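Local coordinates for uncharacterized protein DUF1234 (Pectobacterium atrosepticum SCRI1043, PDB 3BDV) that probably acts as a serine hydrolase of the alpha/beta-hydrolase fold, of unknown substrate, and binds calcium, at residues Q17-L22 and C72-I77; H44-R49 and R66-V71; M103-A108 and L129-H134; D136-F141 and A161-A166. All blocks are in the same frame, centred on the assembly; numbering follows the deposited sequence. Where two conformers were deposited one is given.

Following the chain from the N terminus, contact 1 opens first, at 17-22, and closes only at 72-77, pairing strand 19-23 with strand 76-81. Contact 2 (44-49 with 66-71) opens and closes within that span and lays the end of helix 58-70 against edge strand 46-47 through a calcium ion; the two contacts touch, because Gln46 pairs with Met20 and Leu22. Contact 3 (103-108 with 129-134) and contact 4 (136-141 with 161-166) follow in series, on the opposite side of the chain's centre. Contact 3 joins strands 99-105 and 128-132 of the same sheet; contact 4 ties the loops after strands 128-132 and 154-157, and Ser133 OG bonds Ala161 N and Gly162 O between them.

Contact 1: Q17-L22 and C72-I77; sequences QLTMVL and CTQPVI
Cys72 reaches the neighbouring segment with its SG alone, which lies loosely against CG2 of Thr19 and of Val21. At Thr73 the backbone N donates to a water that also bonds Thr19 OG1. Gln74 has its CG anti to the carbonyl carbon (chi1 -45°) and an extended chain beyond, so its amide crosses the backbone of Gln17 and Leu18 and its NE2 donates to Thr19 OG1 at 2.7 Å, with the hydroxyl close to the amide plane. The threonine oxygen is thus held by both an amide and a water. Pro75 starts the backbone pairing: its O accepts from Thr19 N at 2.9 Å, while its CB meets Leu18 CD2 at a right-angled crossing of the side chains. Strands 19-23 and 76-81 are here parallel neighbours in the central sheet of an alpha/beta-hydrolase fold, and helix 58-70 packs on the face that carries Thr19 and Val76. Val76 turns CG1 anti to its backbone N, pressing it on Val21 CG2 at 3.3 Å, tighter than usual for two methyls. Ile77 completes the ladder: its N donates to Thr19 O at 2.9 Å, and its O takes an almost straight bond (176°) from Val21 N. On the opposite face its CB lies 3.9 Å from SE of Met20, a selenomethionine running alongside it, and its CD1 meets Leu18 CD1; helix 174-185 packs on Met20 and Ile77.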
loop_
_atom_site.group_PDB
_atom_site.type_symbol
_atom_site.label_atom_id
_atom_site.label_comp_id
_atom_site.label_asym_id
_atom_site.label_seq_id
_atom_site.Cartn_x
_atom_site.Cartn_y
_atom_site.Cartn_z
ATOM N N GLN A 17 9.534 15.736 1.115
ATOM C CA GLN A 17 8.263 16.350 1.496
ATOM C C GLN A 17 7.114 15.406 1.889
ATOM O O GLN A 17 6.158 15.842 2.496
ATOM C CB GLN A 17 7.776 17.229 0.365
ATOM C CG GLN A 17 8.647 18.455 0.093
ATOM C CD GLN A 17 7.950 19.407 -0.864
ATOM O OE1 GLN A 17 6.855 19.875 -0.587
ATOM N NE2 GLN A 17 8.574 19.681 -2.004
ATOM N N LEU A 18 7.190 14.136 1.497
ATOM C CA LEU A 18 6.190 13.131 1.838
ATOM C C LEU A 18 6.876 11.947 2.484
ATOM O O LEU A 18 7.987 11.620 2.125
ATOM C CB LEU A 18 5.474 12.606 0.588
ATOM C CG LEU A 18 4.697 13.641 -0.209
ATOM C CD1 LEU A 18 4.140 13.055 -1.502
ATOM C CD2 LEU A 18 3.570 14.249 0.667
ATOM N N THR A 19 6.176 11.291 3.397
ATOM C CA THR A 19 6.728 10.127 4.059
ATOM C C THR A 19 5.994 8.886 3.592
ATOM O O THR A 19 4.754 8.843 3.656
ATOM C CB THR A 19 6.569 10.289 5.586
ATOM O OG1 THR A 19 7.394 11.371 6.023
ATOM C CG2 THR A 19 6.957 9.031 6.339
HETATM N N MSE A 20 6.733 7.898 3.122
HETATM C CA MSE A 20 6.131 6.625 2.767
HETATM C C MSE A 20 6.011 5.775 4.011
HETATM O O MSE A 20 6.984 5.620 4.738
HETATM C CB MSE A 20 7.013 5.858 1.802
HETATM C CG MSE A 20 7.408 6.600 0.571
HETATM SE SE MSE A 20 6.011 7.380 -0.456
HETATM C CE MSE A 20 6.983 7.702 -2.098
ATOM N N VAL A 21 4.838 5.184 4.211
ATOM C CA VAL A 21 4.615 4.215 5.285
ATOM C C VAL A 21 4.243 2.837 4.698
ATOM O O VAL A 21 3.179 2.694 4.113
ATOM C CB VAL A 21 3.565 4.713 6.286
ATOM C CG1 VAL A 21 3.418 3.697 7.392
ATOM C CG2 VAL A 21 3.974 6.082 6.870
ATOM N N LEU A 22 5.122 1.847 4.893
ATOM C CA LEU A 22 4.877 0.480 4.465
ATOM C C LEU A 22 3.970 -0.267 5.439
ATOM O O LEU A 22 4.263 -0.324 6.623
ATOM C CB LEU A 22 6.188 -0.298 4.310
ATOM C CG LEU A 22 7.137 0.308 3.299
ATOM C CD1 LEU A 22 8.558 -0.228 3.603
ATOM C CD2 LEU A 22 6.679 -0.020 1.846
ATOM N N CYS A 72 4.703 11.009 12.571
ATOM C CA CYS A 72 5.081 11.553 11.267
ATOM C C CYS A 72 5.001 13.084 11.225
ATOM O O CYS A 72 4.036 13.686 11.700
ATOM C CB CYS A 72 4.197 10.983 10.179
ATOM S SG CYS A 72 4.557 9.255 9.854
ATOM N N THR A 73 6.001 13.706 10.613
ATOM C CA THR A 73 6.049 15.164 10.523
ATOM C C THR A 73 5.549 15.686 9.164
ATOM O O THR A 73 5.235 16.865 9.020
ATOM C CB THR A 73 7.465 15.628 10.765
ATOM O OG1 THR A 73 8.350 14.873 9.928
ATOM C CG2 THR A 73 7.840 15.401 12.222
ATOM N N GLN A 74 5.473 14.811 8.169
ATOM C CA GLN A 74 5.044 15.205 6.833
ATOM C C GLN A 74 3.767 14.412 6.515
ATOM O O GLN A 74 3.434 13.459 7.232
ATOM C CB GLN A 74 6.116 14.844 5.802
ATOM C CG GLN A 74 7.523 15.202 6.188
ATOM C CD GLN A 74 8.523 14.813 5.130
ATOM O OE1 GLN A 74 9.258 15.646 4.612
ATOM N NE2 GLN A 74 8.553 13.542 4.797
ATOM N N PRO A 75 3.054 14.806 5.455
ATOM C CA PRO A 75 1.960 13.988 4.955
ATOM C C PRO A 75 2.490 12.637 4.494
ATOM O O PRO A 75 3.604 12.566 3.951
ATOM C CB PRO A 75 1.438 14.779 3.780
ATOM C CG PRO A 75 1.926 16.158 3.998
ATOM C CD PRO A 75 3.263 15.985 4.613
ATOM N N VAL A 76 1.669 11.591 4.666
ATOM C CA VAL A 76 2.082 10.232 4.471
ATOM C C VAL A 76 1.400 9.632 3.242
ATOM O O VAL A 76 0.262 9.970 2.926
ATOM C CB VAL A 76 1.758 9.385 5.707
ATOM C CG1 VAL A 76 1.728 7.934 5.385
ATOM C CG2 VAL A 76 2.763 9.668 6.810
ATOM N N ILE A 77 2.118 8.759 2.558
ATOM C CA ILE A 77 1.485 7.826 1.618
ATOM C C ILE A 77 1.524 6.446 2.229
ATOM O O ILE A 77 2.607 5.943 2.532
ATOM C CB ILE A 77 2.185 7.809 0.238
ATOM C CG1 ILE A 77 2.061 9.188 -0.426
ATOM C CG2 ILE A 77 1.563 6.732 -0.636
ATOM C CD1 ILE A 77 2.850 9.387 -1.714
HETATM O O HOH W 1 7.689 12.042 8.652
#

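Contact 2: H44-R49 and R66-V71; sequences HWQRIR and RRELSV. With CA (calcium ion), chain C.
Two ligands from Glu68 and one from the backbone of Arg47 grip the calcium ion, and three waters bring the count to six. The Glu68 carboxylate is bidentate, OE1 at 2.5 Å and OE2 at 2.6 Å from the metal, while Arg47 O binds it at 2.4 Å. Glu68 reaches from helix 58-70 with CG anti to its backbone N (chi1 -163°) and a bend at chi2 that brings the carboxylate to the calcium beside Arg47 O. Its OE2 lies against Gln46 CB, and its CB and CG pass obliquely beside Ile48 CG2. One metal water is steadied by the protein: it donates to Gln46 OE1 at 2.5 Å and accepts from Arg47 N. A second water, outside the metal shell, donates to Glu68 OE1. Farther along, Arg67 bends at chi3 so that NH2 donates in the guanidinium plane to Arg49 O at 2.9 Å, with an angle of 141°. The Arg47 guanidinium forms salt bridges with Glu39 and Asp28. Arg47 O and Glu68 OE1, 3.3 Å apart, would probably repel each other without the cation; calcium therefore probably keeps Glu68 ionised and lets helix and strand approach here.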
loop_
_atom_site.group_PDB
_atom_site.type_symbol
_atom_site.label_atom_id
_atom_site.label_comp_id
_atom_site.label_asym_id
_atom_site.label_seq_id
_atom_site.Cartn_x
_atom_site.Cartn_y
_atom_site.Cartn_z
ATOM N N HIS A 44 14.966 5.696 4.775
ATOM C CA HIS A 44 14.182 6.733 5.437
ATOM C C HIS A 44 12.674 6.428 5.361
ATOM O O HIS A 44 11.902 7.037 6.076
ATOM C CB HIS A 44 14.472 8.109 4.829
ATOM C CG HIS A 44 14.482 8.111 3.324
ATOM N ND1 HIS A 44 15.426 7.421 2.588
ATOM C CD2 HIS A 44 13.644 8.678 2.422
ATOM C CE1 HIS A 44 15.185 7.585 1.299
ATOM N NE2 HIS A 44 14.111 8.345 1.171
ATOM N N TRP A 45 12.246 5.504 4.493
ATOM C CA TRP A 45 10.828 5.126 4.489
ATOM C C TRP A 45 10.456 4.456 5.787
ATOM O O TRP A 45 11.278 3.818 6.394
ATOM C CB TRP A 45 10.494 4.216 3.338
ATOM C CG TRP A 45 10.585 4.907 1.992
ATOM C CD1 TRP A 45 11.121 6.143 1.720
ATOM C CD2 TRP A 45 10.171 4.371 0.734
ATOM N NE1 TRP A 45 11.042 6.405 0.365
ATOM C CE2 TRP A 45 10.482 5.335 -0.262
ATOM C CE3 TRP A 45 9.567 3.181 0.350
ATOM C CZ2 TRP A 45 10.192 5.145 -1.606
ATOM C CZ3 TRP A 45 9.266 2.997 -0.985
ATOM C CH2 TRP A 45 9.600 3.966 -1.954
ATOM N N GLN A 46 9.210 4.625 6.200
ATOM C CA GLN A 46 8.746 4.078 7.467
ATOM C C GLN A 46 7.970 2.794 7.255
ATOM O O GLN A 46 7.577 2.476 6.144
ATOM C CB GLN A 46 7.887 5.098 8.184
ATOM C CG GLN A 46 8.627 6.377 8.635
ATOM C CD GLN A 46 9.879 6.081 9.455
ATOM O OE1 GLN A 46 9.803 5.543 10.559
ATOM N NE2 GLN A 46 11.037 6.423 8.909
ATOM N N ARG A 47 7.761 2.058 8.337
ATOM C CA ARG A 47 7.119 0.753 8.277
ATOM C C ARG A 47 6.455 0.439 9.594
ATOM O O ARG A 47 7.008 0.714 10.677
ATOM C CB ARG A 47 8.160 -0.302 7.896
ATOM C CG ARG A 47 7.628 -1.704 7.818
ATOM C CD ARG A 47 8.663 -2.599 7.227
ATOM N NE ARG A 47 8.260 -3.986 7.375
ATOM C CZ ARG A 47 8.676 -4.974 6.592
ATOM N NH1 ARG A 47 9.568 -4.764 5.653
ATOM N NH2 ARG A 47 8.240 -6.198 6.806
ATOM N N ILE A 48 5.244 -0.114 9.543
ATOM C CA ILE A 48 4.512 -0.347 10.790
ATOM C C ILE A 48 5.117 -1.574 11.438
ATOM O O ILE A 48 5.635 -2.445 10.754
ATOM C CB ILE A 48 2.962 -0.506 10.611
ATOM C CG1 ILE A 48 2.629 -1.719 9.744
ATOM C CG2 ILE A 48 2.290 0.780 10.048
ATOM C CD1 ILE A 48 1.262 -2.319 10.089
ATOM N N ARG A 49 5.026 -1.626 12.756
ATOM C CA ARG A 49 5.441 -2.770 13.541
ATOM C C ARG A 49 4.317 -3.204 14.485
ATOM O O ARG A 49 3.568 -2.384 14.976
ATOM C CB ARG A 49 6.636 -2.378 14.400
ATOM C CG ARG A 49 7.739 -1.721 13.671
ATOM C CD ARG A 49 8.419 -2.616 12.650
ATOM N NE ARG A 49 9.396 -1.832 11.916
ATOM C CZ ARG A 49 10.030 -2.253 10.824
ATOM N NH1 ARG A 49 9.862 -3.467 10.362
ATOM N NH2 ARG A 49 10.883 -1.459 10.217
ATOM N N ARG A 66 -2.075 4.050 13.089
ATOM C CA ARG A 66 -2.265 5.250 13.932
ATOM C C ARG A 66 -0.972 5.586 14.713
ATOM O O ARG A 66 -0.508 6.731 14.688
ATOM C CB ARG A 66 -3.420 5.069 14.927
ATOM C CG ARG A 66 -4.843 5.301 14.388
ATOM C CD ARG A 66 -5.772 5.940 15.438
ATOM N NE ARG A 66 -6.801 5.044 15.980
ATOM C CZ ARG A 66 -7.913 4.663 15.332
ATOM N NH1 ARG A 66 -8.159 5.051 14.082
ATOM N NH2 ARG A 66 -8.789 3.860 15.933
ATOM N N ARG A 67 -0.385 4.597 15.398
ATOM C CA ARG A 67 0.878 4.828 16.133
ATOM C C ARG A 67 1.876 5.458 15.218
ATOM O O ARG A 67 2.497 6.466 15.540
ATOM C CB ARG A 67 1.508 3.538 16.663
ATOM C CG ARG A 67 0.742 2.901 17.791
ATOM C CD ARG A 67 1.572 1.839 18.532
ATOM N NE ARG A 67 1.904 0.639 17.733
ATOM C CZ ARG A 67 1.129 -0.446 17.603
ATOM N NH1 ARG A 67 -0.075 -0.502 18.156
ATOM N NH2 ARG A 67 1.558 -1.482 16.894
ATOM N N GLU A 68 2.014 4.858 14.049
ATOM C CA GLU A 68 2.976 5.285 13.078
ATOM C C GLU A 68 2.750 6.726 12.636
ATOM O O GLU A 68 3.704 7.494 12.457
ATOM C CB GLU A 68 2.878 4.367 11.871
ATOM C CG GLU A 68 4.062 4.433 10.967
ATOM C CD GLU A 68 5.269 3.727 11.506
ATOM O OE1 GLU A 68 5.169 2.849 12.385
ATOM O OE2 GLU A 68 6.365 4.083 11.088
ATOM N N LEU A 69 1.479 7.082 12.432
ATOM C CA LEU A 69 1.138 8.429 11.924
ATOM C C LEU A 69 1.363 9.505 12.966
ATOM O O LEU A 69 1.714 10.631 12.628
ATOM C CB LEU A 69 -0.317 8.475 11.442
ATOM C CG LEU A 69 -0.600 7.630 10.182
ATOM C CD1 LEU A 69 -2.056 7.774 9.814
ATOM C CD2 LEU A 69 0.276 7.980 9.007
ATOM N N SER A 70 1.173 9.140 14.233
ATOM C CA SER A 70 1.243 10.092 15.339
ATOM C C SER A 70 2.590 10.778 15.369
ATOM O O SER A 70 2.681 11.920 15.801
ATOM C CB SER A 70 1.036 9.380 16.682
ATOM O OG SER A 70 2.130 8.505 16.989
ATOM N N VAL A 71 3.639 10.070 14.956
ATOM C CA VAL A 71 5.007 10.634 14.966
ATOM C C VAL A 71 5.523 11.117 13.608
ATOM O O VAL A 71 6.649 11.616 13.509
ATOM C CB VAL A 71 5.986 9.634 15.533
ATOM C CG1 VAL A 71 5.532 9.260 16.945
ATOM C CG2 VAL A 71 6.087 8.406 14.624
HETATM CA CA CA C . 7.638 2.305 12.412
HETATM O O HOH W 2 9.093 3.143 10.735
HETATM O O HOH W 3 3.350 1.091 14.132
HETATM O O HOH W 4 4.719 0.484 16.243
HETATM O O HOH W 5 7.242 1.645 14.544
HETATM O O HOH W 6 8.123 4.340 13.668
#

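Contact 3: M103-A108 and L129-H134; sequences MLVAPA and LTFASH
Adjacent parallel strands in the interior of the hydrolase sheet, 99-105 and 128-132, form this fully buried contact; their stretches 103-105 and 129-132 run within 10° of parallel, the axes approaching to 4.7 Å. Three backbone bonds knit them: Leu104 N donates to Leu129 O at 2.7 Å and almost straight, Phe131 N to Leu104 O at 2.8 Å, and Ala106 N to Phe131 O at 2.9 Å. Leu104 is therefore gripped through both its N and its O, while Phe131 plays the same double part opposite. On the face carrying Met103, Val105 and Phe131, the phenyl ring is the centrepiece. The extended chain of selenomethionine Met103 crosses the Phe131 side chain obliquely, its CE 3.4 Å from Phe131 CE1. With SE 5.0 Å from the ring centroid of Phe131, this is a Met-aromatic contact. Val105 CG2 reaches Phe131 CD1 at 4.0 Å, and Trp173 meets the same ring edge-to-face. On the other face Thr130 OG1, hydrogen-bonded to Ser153, lies beside Leu104 CB, and Thr130 CG2 touches Pro107 CG at 3.9 Å. Helix 83-93 packs on Leu104 and Pro107 there, whereas helix 174-185 lies over Met103, Leu129 and Phe131. A parallel sheet with helices on both faces is the core of the alpha/beta-hydrolase fold.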
loop_
_atom_site.group_PDB
_atom_site.type_symbol
_atom_site.label_atom_id
_atom_site.label_comp_id
_atom_site.label_asym_id
_atom_site.label_seq_id
_atom_site.Cartn_x
_atom_site.Cartn_y
_atom_site.Cartn_z
HETATM N N MSE A 103 -1.612 3.665 -1.629
HETATM C CA MSE A 103 -1.271 2.701 -2.691
HETATM C C MSE A 103 -1.635 1.340 -2.148
HETATM O O MSE A 103 -1.078 0.925 -1.113
HETATM C CB MSE A 103 0.226 2.773 -3.037
HETATM C CG MSE A 103 0.660 1.731 -3.947
HETATM SE SE MSE A 103 2.374 2.265 -4.733
HETATM C CE MSE A 103 2.958 0.613 -5.427
ATOM N N LEU A 104 -2.587 0.680 -2.804
ATOM C CA LEU A 104 -3.201 -0.592 -2.368
ATOM C C LEU A 104 -2.733 -1.679 -3.328
ATOM O O LEU A 104 -3.162 -1.776 -4.459
ATOM C CB LEU A 104 -4.725 -0.521 -2.347
ATOM C CG LEU A 104 -5.272 0.641 -1.542
ATOM C CD1 LEU A 104 -6.830 0.792 -1.526
ATOM C CD2 LEU A 104 -4.721 0.568 -0.108
ATOM N N VAL A 105 -1.850 -2.532 -2.836
ATOM C CA VAL A 105 -1.261 -3.531 -3.696
ATOM C C VAL A 105 -1.842 -4.886 -3.322
ATOM O O VAL A 105 -1.666 -5.342 -2.194
ATOM C CB VAL A 105 0.273 -3.584 -3.524
ATOM C CG1 VAL A 105 0.867 -4.728 -4.452
ATOM C CG2 VAL A 105 0.898 -2.190 -3.798
ATOM N N ALA A 106 -2.552 -5.501 -4.259
ATOM C CA ALA A 106 -3.228 -6.795 -3.996
ATOM C C ALA A 106 -4.104 -6.702 -2.732
ATOM O O ALA A 106 -4.003 -7.521 -1.813
ATOM C CB ALA A 106 -2.224 -7.975 -3.899
ATOM N N PRO A 107 -5.013 -5.718 -2.697
ATOM C CA PRO A 107 -5.941 -5.683 -1.575
ATOM C C PRO A 107 -6.718 -6.990 -1.560
ATOM O O PRO A 107 -7.076 -7.507 -2.618
ATOM C CB PRO A 107 -6.854 -4.510 -1.911
ATOM C CG PRO A 107 -6.852 -4.427 -3.273
ATOM C CD PRO A 107 -5.442 -4.775 -3.740
ATOM N N ALA A 108 -6.962 -7.532 -0.371
ATOM C CA ALA A 108 -7.737 -8.744 -0.271
ATOM C C ALA A 108 -9.252 -8.415 -0.324
ATOM O O ALA A 108 -9.665 -7.371 0.138
ATOM C CB ALA A 108 -7.360 -9.488 1.019
ATOM N N LEU A 129 -4.251 4.559 -5.584
ATOM C CA LEU A 129 -3.802 3.704 -6.652
ATOM C C LEU A 129 -3.915 2.237 -6.174
ATOM O O LEU A 129 -3.402 1.910 -5.104
ATOM C CB LEU A 129 -2.358 4.041 -6.935
ATOM C CG LEU A 129 -1.650 3.680 -8.192
ATOM C CD1 LEU A 129 -2.322 4.376 -9.371
ATOM C CD2 LEU A 129 -0.175 4.143 -7.951
ATOM N N THR A 130 -4.513 1.365 -7.000
ATOM C CA THR A 130 -4.719 -0.042 -6.661
ATOM C C THR A 130 -4.067 -0.927 -7.714
ATOM O O THR A 130 -4.299 -0.709 -8.899
ATOM C CB THR A 130 -6.208 -0.393 -6.529
ATOM O OG1 THR A 130 -6.771 0.379 -5.454
ATOM C CG2 THR A 130 -6.437 -1.919 -6.216
ATOM N N PHE A 131 -3.288 -1.909 -7.289
ATOM C CA PHE A 131 -2.636 -2.841 -8.215
ATOM C C PHE A 131 -3.298 -4.200 -7.993
ATOM O O PHE A 131 -3.414 -4.655 -6.842
ATOM C CB PHE A 131 -1.151 -2.976 -7.897
ATOM C CG PHE A 131 -0.383 -1.717 -8.136
ATOM C CD1 PHE A 131 -0.423 -0.677 -7.247
ATOM C CD2 PHE A 131 0.407 -1.580 -9.255
ATOM C CE1 PHE A 131 0.270 0.502 -7.502
ATOM C CE2 PHE A 131 1.104 -0.408 -9.491
ATOM C CZ PHE A 131 1.028 0.629 -8.632
ATOM N N ALA A 132 -3.754 -4.808 -9.079
ATOM C CA ALA A 132 -4.545 -6.050 -9.015
ATOM C C ALA A 132 -3.956 -7.088 -9.954
ATOM O O ALA A 132 -3.614 -6.794 -11.060
ATOM C CB ALA A 132 -5.995 -5.766 -9.354
ATOM N N SER A 133 -3.869 -8.325 -9.474
ATOM C CA SER A 133 -3.394 -9.481 -10.253
ATOM C C SER A 133 -4.595 -10.328 -10.761
ATOM O O SER A 133 -5.704 -10.296 -10.173
ATOM C CB SER A 133 -2.477 -10.310 -9.348
ATOM O OG SER A 133 -2.214 -11.579 -9.882
ATOM N N HIS A 134 -4.377 -11.059 -11.865
ATOM C CA HIS A 134 -5.426 -11.937 -12.349
ATOM C C HIS A 134 -5.430 -13.320 -11.705
ATOM O O HIS A 134 -6.332 -14.089 -11.982
ATOM C CB HIS A 134 -5.337 -12.142 -13.857
ATOM C CG HIS A 134 -5.832 -10.983 -14.627
ATOM N ND1 HIS A 134 -7.079 -10.970 -15.214
ATOM C CD2 HIS A 134 -5.292 -9.757 -14.826
ATOM C CE1 HIS A 134 -7.257 -9.791 -15.793
ATOM N NE2 HIS A 134 -6.176 -9.057 -15.611
#

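Contact 4: D136-F141 and A161-A166; sequences DPLMSF and AGHINA
The His163 ring and the Asp136 carboxylate are turned 61° against each other, and ND1 approaches OD1 from above the carboxylate plane. The two side chains cross obliquely, each with CG anti to its own backbone N (chi1 179° for Asp136, -174° for His163). ND1 of His163 donates to OD1 of Asp136 at 2.8 Å, the acceptor lying near the ring plane. The same OD1 takes Leu138 N at 3.0 Å in an Asx turn, so two N-H groups fix the rotation of the carboxylate. Leu138, directed at the opposite loop, sets CD1 obliquely against the ring, 3.9 Å from His163 CE1. On the backbone side, Gly162 O lies 3.3 Å from Asp136 CA; Gly162 belongs to a type II' turn from Ala161 to Ile164. The His-carboxylate pair, with His163 touching Ser82 of a probable nucleophile elbow, is consistent with the acid and base of a serine hydrolase triad, the acid probably raising the basicity of the imidazole. Asp136 sits in the loop between strand 128-132 and helix 141-151, and His163 in the loop between strand 154-157 and helix 174-185.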
loop_
_atom_site.group_PDB
_atom_site.type_symbol
_atom_site.label_atom_id
_atom_site.label_comp_id
_atom_site.label_asym_id
_atom_site.label_seq_id
_atom_site.Cartn_x
_atom_site.Cartn_y
_atom_site.Cartn_z
ATOM N N ASP A 136 -4.506 -13.867 -8.085
ATOM C CA ASP A 136 -4.305 -13.614 -6.669
ATOM C C ASP A 136 -5.355 -14.425 -5.933
ATOM O O ASP A 136 -6.532 -14.157 -6.092
ATOM C CB ASP A 136 -4.534 -12.133 -6.392
ATOM C CG ASP A 136 -4.361 -11.778 -4.951
ATOM O OD1 ASP A 136 -4.201 -12.697 -4.119
ATOM O OD2 ASP A 136 -4.377 -10.571 -4.644
ATOM N N PRO A 137 -4.946 -15.365 -5.088
ATOM C CA PRO A 137 -5.979 -16.171 -4.401
ATOM C C PRO A 137 -6.967 -15.404 -3.549
ATOM O O PRO A 137 -8.064 -15.912 -3.297
ATOM C CB PRO A 137 -5.140 -17.132 -3.555
ATOM C CG PRO A 137 -3.915 -17.335 -4.395
ATOM C CD PRO A 137 -3.599 -15.938 -4.842
ATOM N N LEU A 138 -6.593 -14.223 -3.090
ATOM C CA LEU A 138 -7.448 -13.510 -2.144
ATOM C C LEU A 138 -8.311 -12.453 -2.793
ATOM O O LEU A 138 -9.161 -11.910 -2.117
ATOM C CB LEU A 138 -6.621 -12.894 -1.002
ATOM C CG LEU A 138 -5.834 -13.915 -0.191
ATOM C CD1 LEU A 138 -5.255 -13.336 1.077
ATOM C CD2 LEU A 138 -6.734 -15.163 0.036
HETATM N N MSE A 139 -8.152 -12.192 -4.091
HETATM C CA MSE A 139 -8.959 -11.186 -4.772
HETATM C C MSE A 139 -9.045 -11.440 -6.264
HETATM O O MSE A 139 -8.029 -11.459 -6.946
HETATM C CB MSE A 139 -8.399 -9.773 -4.480
HETATM C CG MSE A 139 -9.139 -8.619 -5.144
HETATM SE SE MSE A 139 -10.820 -8.161 -4.386
HETATM C CE MSE A 139 -10.266 -6.742 -3.127
ATOM N N SER A 140 -10.250 -11.687 -6.775
ATOM C CA SER A 140 -10.395 -11.884 -8.240
ATOM C C SER A 140 -10.187 -10.546 -8.908
ATOM O O SER A 140 -10.438 -9.489 -8.311
ATOM C CB SER A 140 -11.771 -12.430 -8.665
ATOM O OG SER A 140 -12.824 -11.524 -8.430
ATOM N N PHE A 141 -9.747 -10.576 -10.155
ATOM C CA PHE A 141 -9.559 -9.318 -10.874
ATOM C C PHE A 141 -10.851 -8.518 -11.038
ATOM O O PHE A 141 -10.864 -7.288 -10.886
ATOM C CB PHE A 141 -8.899 -9.557 -12.231
ATOM C CG PHE A 141 -8.569 -8.287 -12.929
ATOM C CD1 PHE A 141 -7.486 -7.545 -12.516
ATOM C CD2 PHE A 141 -9.378 -7.798 -13.942
ATOM C CE1 PHE A 141 -7.180 -6.319 -13.131
ATOM C CE2 PHE A 141 -9.099 -6.586 -14.553
ATOM C CZ PHE A 141 -8.004 -5.845 -14.146
ATOM N N ALA A 161 0.236 -12.037 -11.635
ATOM C CA ALA A 161 1.300 -11.724 -10.726
ATOM C C ALA A 161 1.129 -12.432 -9.388
ATOM O O ALA A 161 1.629 -11.957 -8.333
ATOM C CB ALA A 161 1.395 -10.210 -10.515
ATOM N N GLY A 162 0.417 -13.549 -9.410
ATOM C CA GLY A 162 0.090 -14.214 -8.141
ATOM C C GLY A 162 -0.500 -13.257 -7.098
ATOM O O GLY A 162 -1.343 -12.388 -7.411
ATOM N N HIS A 163 -0.021 -13.389 -5.862
ATOM C CA HIS A 163 -0.412 -12.552 -4.728
ATOM C C HIS A 163 0.489 -11.311 -4.545
ATOM O O HIS A 163 0.315 -10.558 -3.594
ATOM C CB HIS A 163 -0.465 -13.420 -3.460
ATOM C CG HIS A 163 -0.990 -12.754 -2.241
ATOM N ND1 HIS A 163 -2.224 -12.134 -2.188
ATOM C CD2 HIS A 163 -0.442 -12.613 -1.010
ATOM C CE1 HIS A 163 -2.421 -11.672 -0.964
ATOM N NE2 HIS A 163 -1.349 -11.934 -0.230
ATOM N N ILE A 164 1.363 -11.077 -5.518
ATOM C CA ILE A 164 2.281 -9.932 -5.587
ATOM C C ILE A 164 3.151 -9.962 -4.321
ATOM O O ILE A 164 3.100 -9.091 -3.475
ATOM C CB ILE A 164 1.556 -8.531 -5.813
ATOM C CG1 ILE A 164 0.442 -8.610 -6.868
ATOM C CG2 ILE A 164 2.603 -7.464 -6.283
ATOM C CD1 ILE A 164 -0.216 -7.276 -7.183
ATOM N N ASN A 165 3.900 -11.037 -4.195
ATOM C CA ASN A 165 4.736 -11.292 -3.044
ATOM C C ASN A 165 6.042 -11.932 -3.591
ATOM O O ASN A 165 6.212 -12.031 -4.804
ATOM C CB ASN A 165 4.029 -12.175 -2.044
ATOM C CG ASN A 165 3.606 -13.545 -2.607
ATOM O OD1 ASN A 165 3.913 -13.891 -3.758
ATOM N ND2 ASN A 165 2.882 -14.325 -1.774
ATOM N N ALA A 166 6.953 -12.296 -2.692
ATOM C CA ALA A 166 8.266 -12.802 -3.082
ATOM C C ALA A 166 8.143 -14.029 -3.932
ATOM O O ALA A 166 8.884 -14.183 -4.893
ATOM C CB ALA A 166 9.085 -13.118 -1.852
#